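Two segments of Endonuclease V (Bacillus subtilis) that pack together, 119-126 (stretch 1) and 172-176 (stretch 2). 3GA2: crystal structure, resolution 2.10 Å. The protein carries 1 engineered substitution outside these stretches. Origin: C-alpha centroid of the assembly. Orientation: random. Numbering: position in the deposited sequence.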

# COMPACT_ATOMS: atom_id res chain seq x y z
N GLY A 119 1.50 -5.89 -1.17
CA GLY A 119 2.67 -5.96 -0.32
C GLY A 119 3.33 -7.29 -0.60
O GLY A 119 3.93 -7.49 -1.66
N TYR A 120 3.19 -8.22 0.33
CA TYR A 120 3.78 -9.56 0.21
C TYR A 120 3.15 -10.35 -0.95
O TYR A 120 3.77 -11.24 -1.52
CB TYR A 120 3.58 -10.31 1.53
CG TYR A 120 4.51 -11.49 1.73
CD1 TYR A 120 5.89 -11.30 1.88
CD2 TYR A 120 4.02 -12.79 1.78
CE1 TYR A 120 6.75 -12.37 2.07
CE2 TYR A 120 4.87 -13.88 1.96
CZ TYR A 120 6.24 -13.66 2.11
OH TYR A 120 7.09 -14.72 2.28
N LEU A 121 1.90 -10.03 -1.29
CA LEU A 121 1.22 -10.70 -2.39
C LEU A 121 1.76 -10.09 -3.67
O LEU A 121 1.15 -9.21 -4.28
CB LEU A 121 -0.28 -10.46 -2.29
CG LEU A 121 -1.22 -11.00 -3.37
CD1 LEU A 121 -1.21 -12.53 -3.44
CD2 LEU A 121 -2.61 -10.49 -3.03
N HIS A 122 2.93 -10.58 -4.07
CA HIS A 122 3.60 -10.08 -5.26
C HIS A 122 4.57 -11.14 -5.77
O HIS A 122 5.09 -11.93 -4.98
CB HIS A 122 4.34 -8.79 -4.90
CG HIS A 122 5.21 -8.26 -6.00
ND1 HIS A 122 6.51 -8.66 -6.16
CD2 HIS A 122 4.95 -7.39 -7.00
CE1 HIS A 122 7.03 -8.05 -7.22
NE2 HIS A 122 6.10 -7.28 -7.74
N TYR A 123 4.79 -11.15 -7.08
CA TYR A 123 5.68 -12.10 -7.74
C TYR A 123 6.94 -12.39 -6.94
O TYR A 123 7.40 -13.52 -6.87
CB TYR A 123 6.12 -11.58 -9.12
CG TYR A 123 5.00 -11.24 -10.08
CD1 TYR A 123 4.81 -9.93 -10.53
CD2 TYR A 123 4.13 -12.23 -10.54
CE1 TYR A 123 3.77 -9.62 -11.41
CE2 TYR A 123 3.09 -11.93 -11.43
CZ TYR A 123 2.92 -10.62 -11.86
OH TYR A 123 1.89 -10.31 -12.71
N ASN A 124 7.51 -11.36 -6.34
CA ASN A 124 8.72 -11.55 -5.56
C ASN A 124 8.57 -11.01 -4.15
O ASN A 124 9.54 -10.56 -3.54
CB ASN A 124 9.89 -10.89 -6.28
CG ASN A 124 11.18 -11.67 -6.15
OD1 ASN A 124 11.18 -12.90 -6.27
ND2 ASN A 124 12.28 -10.98 -5.91
N HIS A 125 7.34 -11.07 -3.63
CA HIS A 125 7.02 -10.58 -2.29
C HIS A 125 7.55 -9.17 -2.11
O HIS A 125 7.86 -8.75 -1.00
CB HIS A 125 7.65 -11.51 -1.24
CG HIS A 125 7.04 -12.88 -1.19
ND1 HIS A 125 7.78 -14.02 -1.00
CD2 HIS A 125 5.75 -13.28 -1.28
CE1 HIS A 125 6.98 -15.07 -0.99
NE2 HIS A 125 5.74 -14.65 -1.16
N MSE A 126 7.64 -8.42 -3.20
CA MSE A 126 8.17 -7.07 -3.10
C MSE A 126 7.26 -5.98 -3.64
O MSE A 126 7.71 -5.07 -4.34
CB MSE A 126 9.54 -7.03 -3.77
CG MSE A 126 10.51 -6.03 -3.17
SE MSE A 126 10.77 -6.23 -1.25
CE MSE A 126 11.33 -4.42 -0.91
N GLY A 172 2.65 -23.70 -1.52
CA GLY A 172 2.54 -24.03 -0.10
C GLY A 172 2.82 -22.86 0.83
O GLY A 172 3.00 -23.06 2.03
N GLU A 173 2.85 -21.65 0.28
CA GLU A 173 3.09 -20.47 1.10
C GLU A 173 1.93 -19.50 1.00
O GLU A 173 1.34 -19.33 -0.07
CB GLU A 173 4.40 -19.79 0.68
CG GLU A 173 5.62 -20.43 1.30
CD GLU A 173 6.92 -19.74 0.93
OE1 GLU A 173 6.96 -18.49 0.96
OE2 GLU A 173 7.90 -20.45 0.61
N VAL A 174 1.60 -18.87 2.12
CA VAL A 174 0.51 -17.91 2.14
C VAL A 174 0.99 -16.54 1.68
O VAL A 174 1.75 -15.88 2.39
CB VAL A 174 -0.09 -17.76 3.55
CG1 VAL A 174 -1.15 -16.67 3.53
CG2 VAL A 174 -0.68 -19.07 4.01
N TYR A 175 0.55 -16.11 0.51
CA TYR A 175 0.94 -14.79 -0.00
C TYR A 175 0.06 -13.68 0.55
O TYR A 175 0.51 -12.55 0.71
CB TYR A 175 0.90 -14.75 -1.53
CG TYR A 175 2.13 -15.32 -2.21
CD1 TYR A 175 2.77 -14.61 -3.22
CD2 TYR A 175 2.63 -16.57 -1.85
CE1 TYR A 175 3.90 -15.12 -3.87
CE2 TYR A 175 3.76 -17.09 -2.49
CZ TYR A 175 4.39 -16.37 -3.49
OH TYR A 175 5.51 -16.87 -4.09
N GLY A 176 -1.20 -14.01 0.81
CA GLY A 176 -2.14 -13.03 1.33
C GLY A 176 -3.55 -13.62 1.40
O GLY A 176 -3.71 -14.84 1.41
O HOH W 1 5.67 -17.21 2.90
O HOH W 2 6.48 -16.09 -7.26

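Residues 119-126 form an irregular loop that folds against residues 172-176, of which 173-176 belong to a β-strand. The backbones draw nearest at Leu121 and Tyr175, whose CA atoms lie 4.7 Å apart, yet no direct hydrogen bond joins the two stretches. The loop therefore does not extend the strand as a sheet partner; the contact, which buries 336 Å² in all, rests on side-chain packing centred on Tyr175 and on two water bridges.

Gly119 leads into the loop without touching stretch 2. At Tyr120 the CA-to-CB bond points sideways, but with chi1 in the t well the end of the side chain comes nearer to the strand. Its ring meets the strand backbone edge-on, with CD2 3.7 Å from Tyr175 O and CE2 3.7 Å from Val174 O. Both carbonyl oxygens lie near the plane of the ring, where the slightly positive aromatic hydrogens favour an oxygen neighbour. The hydroxyl continues in the direction of Glu173, but Tyr120 OH and Glu173 OE1 remain 4.0 Å apart, too far for a direct bond. Water 1 closes this gap: it donates to Glu173 OE1 at 2.7 Å and also hydrogen-bonds to Tyr120 OH at 2.9 Å, tying the carboxylate to the phenol at the exposed end of the contact.

Leu121 supplies the aliphatic part of the interface. With its chi angles t and p, it brings CD1 to 3.6 Å from Tyr175 CB, an apolar contact between buried residues. The main chains also run close here, with Leu121 N 3.5 Å from Tyr175 O. The neighbouring Gly176 has no side chain; an ideal CB there would point toward stretch 1, 3.6 Å from Leu121 CB, a close approach but not a clash.

The CA-to-CB bond of His122 points away from the strand, and its side chain comes no nearer than 6.3 Å to stretch 2, so its contribution comes from the backbone. His122 O lies 3.6 Å from Tyr175 CE1, near the plane of the tyrosine ring and at its edge, in a setting much like that of the carbonyls around Tyr120. The same oxygen accepts a hydrogen bond from His125 N at 2.8 Å, which closes a tight turn and helps hold the loop in its folded shape.

Within this turn, the CA-to-CB bonds of Tyr123 and Asn124 point away from the strand, and neither side chain touches it. Tyr123 nevertheless reaches stretch 2 through its backbone: water 2 donates to Tyr123 O at 2.8 Å and makes a weak hydrogen bond of 3.4 Å with Tyr175 OH, so that the phenol has a polar link to the loop beyond its packed ring.

His125, with a positive phi of 51°, brings its side chain back to the strand through an m rotamer. The imidazole lies over one face of the Tyr175 ring, the ring centroids 4.2 Å apart and the planes inclined at 49°, an oblique aromatic pairing. Tyr175 is thus covered on a face by His125 and bordered at its edge by Leu121 CA and His122 O. Beyond it, Met126, modelled as selenomethionine, leaves the interface altogether.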